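Local coordinates for protein cellobiose 2-epimerase (Caldibacillus thermoamylovorans, PDB 5ZHB) that probably catalyses the reversible epimerisation at C2 of the reducing-end sugar of cellobiose, converting it to glucosyl-mannose, at residues Thr182-Thr185 and His186-Leu190; Lys206-Ile209 and Ala210-Ile213; Asp248-Ala251 and Ser252-Ile255. All coordinates share one frame; numbering follows the deposited sequence.

Contact 1: residues Thr182-Thr185 and His186-Leu190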
# COMPACT_ATOMS: atom_id res chain seq x y z
N THR A 182 -3.68 4.19 -14.58
CA THR A 182 -2.48 4.04 -13.78
C THR A 182 -2.33 2.60 -13.26
O THR A 182 -3.28 1.93 -12.85
CB THR A 182 -2.37 5.06 -12.63
OG1 THR A 182 -3.23 4.70 -11.54
CG2 THR A 182 -2.60 6.48 -13.12
N MET A 183 -1.07 2.18 -13.25
CA MET A 183 -0.62 0.95 -12.61
C MET A 183 -0.96 1.01 -11.13
O MET A 183 -1.48 0.04 -10.57
CB MET A 183 0.89 0.78 -12.87
CG MET A 183 1.57 -0.36 -12.14
SD MET A 183 2.05 0.05 -10.44
CE MET A 183 3.38 1.20 -10.75
N ASN A 184 -0.72 2.17 -10.53
CA ASN A 184 -0.88 2.28 -9.08
C ASN A 184 -2.31 1.92 -8.66
O ASN A 184 -2.50 1.16 -7.71
CB ASN A 184 -0.46 3.64 -8.56
CG ASN A 184 -0.41 3.67 -7.05
OD1 ASN A 184 0.42 2.99 -6.44
ND2 ASN A 184 -1.34 4.40 -6.44
N THR A 185 -3.32 2.50 -9.33
CA THR A 185 -4.71 2.23 -8.97
C THR A 185 -5.05 0.76 -9.16
O THR A 185 -5.65 0.15 -8.29
CB THR A 185 -5.66 3.13 -9.77
OG1 THR A 185 -5.40 4.47 -9.37
CG2 THR A 185 -7.12 2.82 -9.48
N HIS A 186 -4.61 0.17 -10.29
CA HIS A 186 -4.84 -1.24 -10.57
C HIS A 186 -4.20 -2.13 -9.50
O HIS A 186 -4.79 -3.14 -9.09
CB HIS A 186 -4.39 -1.53 -12.01
CG HIS A 186 -5.37 -0.96 -12.99
ND1 HIS A 186 -5.35 0.37 -13.38
CD2 HIS A 186 -6.44 -1.53 -13.63
CE1 HIS A 186 -6.37 0.59 -14.22
NE2 HIS A 186 -7.05 -0.55 -14.40
N LEU A 187 -3.01 -1.75 -9.02
CA LEU A 187 -2.33 -2.59 -8.04
C LEU A 187 -3.16 -2.69 -6.76
O LEU A 187 -3.36 -3.78 -6.21
CB LEU A 187 -0.92 -2.03 -7.77
CG LEU A 187 -0.07 -2.77 -6.72
CD1 LEU A 187 0.06 -4.23 -7.06
CD2 LEU A 187 1.29 -2.15 -6.55
N HIS A 188 -3.61 -1.51 -6.27
CA HIS A 188 -4.33 -1.46 -4.99
C HIS A 188 -5.76 -1.98 -5.13
O HIS A 188 -6.30 -2.50 -4.16
CB HIS A 188 -4.12 -0.11 -4.29
CG HIS A 188 -2.68 0.05 -3.96
ND1 HIS A 188 -2.07 -0.69 -2.97
CD2 HIS A 188 -1.70 0.72 -4.57
CE1 HIS A 188 -0.78 -0.39 -2.95
NE2 HIS A 188 -0.53 0.44 -3.91
N VAL A 189 -6.35 -1.92 -6.33
CA VAL A 189 -7.60 -2.63 -6.52
C VAL A 189 -7.34 -4.13 -6.37
O VAL A 189 -8.08 -4.82 -5.68
CB VAL A 189 -8.29 -2.28 -7.85
CG1 VAL A 189 -9.50 -3.19 -8.12
CG2 VAL A 189 -8.70 -0.82 -7.86
N LEU A 190 -6.29 -4.65 -7.03
CA LEU A 190 -5.97 -6.08 -6.91
C LEU A 190 -5.69 -6.47 -5.45
O LEU A 190 -6.19 -7.48 -4.96
CB LEU A 190 -4.79 -6.36 -7.83
CG LEU A 190 -4.24 -7.80 -7.80
CD1 LEU A 190 -5.28 -8.83 -8.22
CD2 LEU A 190 -3.09 -7.84 -8.75
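The H186 ring meets T182 O at its edge, close to the ring plane. ND1 donates to that oxygen over 2.6 Å, with an N-H...O angle of 164°. CG of H186 lies beside its own backbone N (chi1 -74°), which turns ND1 back toward the start of the helix. NE2 bonds to the backbone N of Y156, so both ring nitrogens have partners, which probably fixes the ring's rotation. W236 meets the ring edge-to-face.

The H188 ring has N184 OD1 at its edge, in plane, 3.6 Å from H188 CD2. L187 CG lies above one face of this ring, toward its rim. The rings of F116 and Y112 also meet it. The N184 amide is turned 61° from the imidazole. OD1 takes its hydrogen bond from elsewhere, at H247 NE2, while H188 ND1 bonds to E191.

T182 is the N-cap. Its OG1 accepts from T185 N at 3.1 Å. E158 OE2 bonds to the hydroxyls of both T182 and T185 and ties the cap to strand 155-160. Further on, V189 N donates to T185 O at 2.9 Å.

This is the buried first part of helix 183-199, entered from the short strand 181-182. M183 and L187 face helices 245-262 and 203-220. T185 and V189 pack on helix 111-128, and V189 also touches L212 of helix 203-220.

Contact 2: residues Lys206-Ile209 and Ala210-Ile213; sequences KGRI and ANLI
This is a partly buried contact along helix 203-220, between side chains three and four residues apart. The helix is consistent with the outer layer of the family's (alpha/alpha)6 barrel. Its polar side pairs R208 with N211; its apolar side pairs I209 with I213.

The R208 and N211 side chains run side by side and point the same way. The N211 amide lies nearly flat over one guanidinium face, the two planes only 18° apart. R208 NH2 packs 3.5 Å from N211 ND2, and N211 CB is over the same face. The R208 chain reaches this place by bending at chi2 (-90°) and chi3 (73°).

One water bridges the N211 side chain and the R208 backbone carbonyl. It lies over that same guanidinium face, toward the rim. It accepts from N211 ND2 at 2.9 Å and donates to R208 O at 2.8 Å. R208 O also receives L212 N at 3.0 Å, so two donors grip this carbonyl. The far ends are fixed by other residues. N211 OD1 bonds to N154, R208 NH1 bonds to Y156 OH, and F149 makes a cation-pi contact with R208.

On the apolar side, I209 CG2 meets I213 CD1 at 3.7 Å, the two chains crossing at a slant. I213 N donates to I209 O at 2.9 Å.

Both isoleucines face helix 245-262, on A258. I209 also packs on L190 and Y197 of helix 183-199.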
# COMPACT_ATOMS: atom_id res chain seq x y z
N LYS A 206 -13.73 -13.48 -8.02
CA LYS A 206 -12.63 -14.30 -8.52
C LYS A 206 -12.28 -13.91 -9.96
O LYS A 206 -11.10 -13.76 -10.30
CB LYS A 206 -12.97 -15.79 -8.45
CG LYS A 206 -11.75 -16.71 -8.54
CD LYS A 206 -12.13 -18.18 -8.60
CE LYS A 206 -10.95 -19.06 -8.78
NZ LYS A 206 -11.33 -20.46 -8.53
N GLY A 207 -13.31 -13.73 -10.80
CA GLY A 207 -13.07 -13.38 -12.18
C GLY A 207 -12.53 -11.97 -12.33
O GLY A 207 -11.81 -11.69 -13.30
N ARG A 208 -12.91 -11.06 -11.42
CA ARG A 208 -12.37 -9.71 -11.44
C ARG A 208 -10.88 -9.75 -11.08
O ARG A 208 -10.08 -9.04 -11.70
CB ARG A 208 -13.21 -8.76 -10.56
CG ARG A 208 -14.69 -8.72 -10.99
CD ARG A 208 -14.94 -7.62 -12.02
NE ARG A 208 -14.39 -7.98 -13.31
CZ ARG A 208 -14.10 -7.22 -14.33
NH1 ARG A 208 -13.91 -5.92 -14.24
NH2 ARG A 208 -13.91 -7.83 -15.47
N ILE A 209 -10.50 -10.61 -10.15
CA ILE A 209 -9.07 -10.78 -9.83
C ILE A 209 -8.30 -11.31 -11.05
O ILE A 209 -7.23 -10.79 -11.43
CB ILE A 209 -8.93 -11.66 -8.58
CG1 ILE A 209 -9.53 -10.92 -7.37
CG2 ILE A 209 -7.46 -12.03 -8.33
CD1 ILE A 209 -9.81 -11.80 -6.17
N ALA A 210 -8.88 -12.31 -11.75
CA ALA A 210 -8.18 -12.92 -12.87
C ALA A 210 -7.99 -11.88 -13.96
O ALA A 210 -6.92 -11.82 -14.58
CB ALA A 210 -8.92 -14.16 -13.39
N ASN A 211 -9.00 -11.03 -14.14
CA ASN A 211 -8.90 -9.93 -15.08
C ASN A 211 -7.74 -8.98 -14.72
O ASN A 211 -6.94 -8.64 -15.59
CB ASN A 211 -10.25 -9.25 -15.26
CG ASN A 211 -10.20 -8.13 -16.26
OD1 ASN A 211 -9.84 -8.33 -17.42
ND2 ASN A 211 -10.53 -6.92 -15.83
N LEU A 212 -7.65 -8.53 -13.46
CA LEU A 212 -6.54 -7.66 -13.03
C LEU A 212 -5.17 -8.29 -13.26
O LEU A 212 -4.22 -7.63 -13.71
CB LEU A 212 -6.78 -7.29 -11.56
CG LEU A 212 -7.79 -6.14 -11.36
CD1 LEU A 212 -8.46 -6.16 -10.04
CD2 LEU A 212 -7.11 -4.79 -11.53
N ILE A 213 -5.07 -9.58 -12.98
CA ILE A 213 -3.80 -10.27 -13.15
C ILE A 213 -3.39 -10.25 -14.61
O ILE A 213 -2.25 -9.95 -14.97
CB ILE A 213 -3.85 -11.69 -12.56
CG1 ILE A 213 -3.95 -11.62 -11.06
CG2 ILE A 213 -2.61 -12.50 -13.01
CD1 ILE A 213 -4.51 -12.87 -10.42
O HOH W 1 -11.09 -6.75 -13.01

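Contact 3: residues Asp248-Ala251 and Ser252-Ile255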
# COMPACT_ATOMS: atom_id res chain seq x y z
N ASP A 248 7.33 -2.27 -8.42
CA ASP A 248 7.56 -3.57 -9.05
C ASP A 248 7.67 -4.69 -8.02
O ASP A 248 7.04 -5.73 -8.15
CB ASP A 248 8.77 -3.49 -9.95
CG ASP A 248 8.53 -2.72 -11.24
OD1 ASP A 248 7.73 -1.76 -11.22
OD2 ASP A 248 9.15 -3.08 -12.26
N ILE A 249 8.53 -4.51 -7.01
CA ILE A 249 8.81 -5.59 -6.09
C ILE A 249 7.61 -5.81 -5.18
O ILE A 249 7.30 -6.95 -4.81
CB ILE A 249 10.15 -5.35 -5.35
CG1 ILE A 249 10.59 -6.60 -4.61
CG2 ILE A 249 10.12 -4.12 -4.44
CD1 ILE A 249 10.71 -7.83 -5.50
N GLU A 250 6.88 -4.73 -4.85
CA GLU A 250 5.61 -4.85 -4.16
C GLU A 250 4.63 -5.68 -4.99
O GLU A 250 4.03 -6.61 -4.47
CB GLU A 250 5.07 -3.44 -3.91
CG GLU A 250 3.73 -3.44 -3.18
CD GLU A 250 3.14 -2.04 -2.99
OE1 GLU A 250 3.46 -1.13 -3.81
OE2 GLU A 250 2.38 -1.84 -2.02
N ALA A 251 4.44 -5.30 -6.26
CA ALA A 251 3.52 -5.99 -7.15
C ALA A 251 3.85 -7.47 -7.28
O ALA A 251 2.96 -8.31 -7.28
CB ALA A 251 3.55 -5.34 -8.51
N SER A 252 5.16 -7.78 -7.35
CA SER A 252 5.60 -9.16 -7.44
C SER A 252 4.89 -10.00 -6.39
O SER A 252 4.27 -11.00 -6.72
CB SER A 252 7.09 -9.28 -7.31
OG SER A 252 7.49 -10.64 -7.26
N TRP A 253 4.95 -9.61 -5.11
CA TRP A 253 4.43 -10.49 -4.08
C TRP A 253 2.93 -10.30 -3.85
O TRP A 253 2.26 -11.27 -3.49
CB TRP A 253 5.23 -10.36 -2.78
CG TRP A 253 4.96 -9.14 -1.94
CD1 TRP A 253 5.61 -7.96 -1.98
CD2 TRP A 253 3.99 -9.03 -0.88
NE1 TRP A 253 5.08 -7.09 -1.06
CE2 TRP A 253 4.10 -7.73 -0.36
CE3 TRP A 253 3.05 -9.89 -0.32
CZ2 TRP A 253 3.31 -7.29 0.70
CZ3 TRP A 253 2.25 -9.45 0.72
CH2 TRP A 253 2.42 -8.18 1.25
N LEU A 254 2.41 -9.10 -4.13
CA LEU A 254 0.95 -8.91 -4.11
C LEU A 254 0.26 -9.69 -5.23
O LEU A 254 -0.76 -10.33 -4.97
CB LEU A 254 0.58 -7.43 -4.18
CG LEU A 254 0.95 -6.58 -2.96
CD1 LEU A 254 0.51 -5.15 -3.18
CD2 LEU A 254 0.39 -7.10 -1.65
N ILE A 255 0.78 -9.66 -6.45
CA ILE A 255 0.19 -10.50 -7.51
C ILE A 255 0.26 -11.97 -7.07
O ILE A 255 -0.71 -12.74 -7.19
CB ILE A 255 0.87 -10.23 -8.86
CG1 ILE A 255 0.53 -8.83 -9.37
CG2 ILE A 255 0.52 -11.31 -9.89
CD1 ILE A 255 1.46 -8.29 -10.43
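W253 lays its indole against the carbonyls of the preceding turn. From CB, its CG stands between the backbone N and the carbonyl carbon, the crowded position (chi1 77°). CG is 3.7 Å from E250 O, which lies over one face of the ring. CD1 comes nearer, 3.2 Å from E250 O, and 3.4 Å from I249 O, which sits at the ring edge. L254 CD2 lies over the same face as E250 O, toward the rim. At NE1 the hydrogen bond goes to E311 OE1 on helix 306-323. The W253 side chain also touches V314 of that helix and E383 and R387 of helix 375-387. A leucine in place of W253 would probably leave E311 without its indole N-H partner and open a gap between these helices.

Helix 245-262 is buried among other helices, consistent with the inner ring of the (alpha/alpha)6 barrel of the N-acylglucosamine 2-epimerase family. E250 O receives L254 N at 3.0 Å and, weakly, W253 N.

The E250 side chain is extended. Its CG packs on L254 CD1 at 3.6 Å, the two chains crossing. Its carboxylate has a long, weak ion pair with R379.

S252 OG hydrogen-bonds to V273 O, while S252 CB touches I249 O. A251 CB meets I255 CD1 at 4.1 Å, and I255 N donates to A251 O at 2.7 Å.

How the contacts relate
Contacts 1 and 3 are core; contact 2 is partly buried and lies farther from the chain centre. Each contact is a run of consecutive turns on its own helix, and helices 183-199 and 203-220 follow each other in the chain. Contact 1 touches both others. It meets contact 2 through apolar packing. It meets contact 3 through L190 and I255, and through L187 and H188 against E250. Contacts 2 and 3 do not touch, their nearest atoms being about 5 Å apart. Buried contacts 1 and 3 tie their imidazoles, cap and indole to protein partners. Contact 2, nearer the outside, adds a water on its polar side and turns isoleucines to the neighbouring helices.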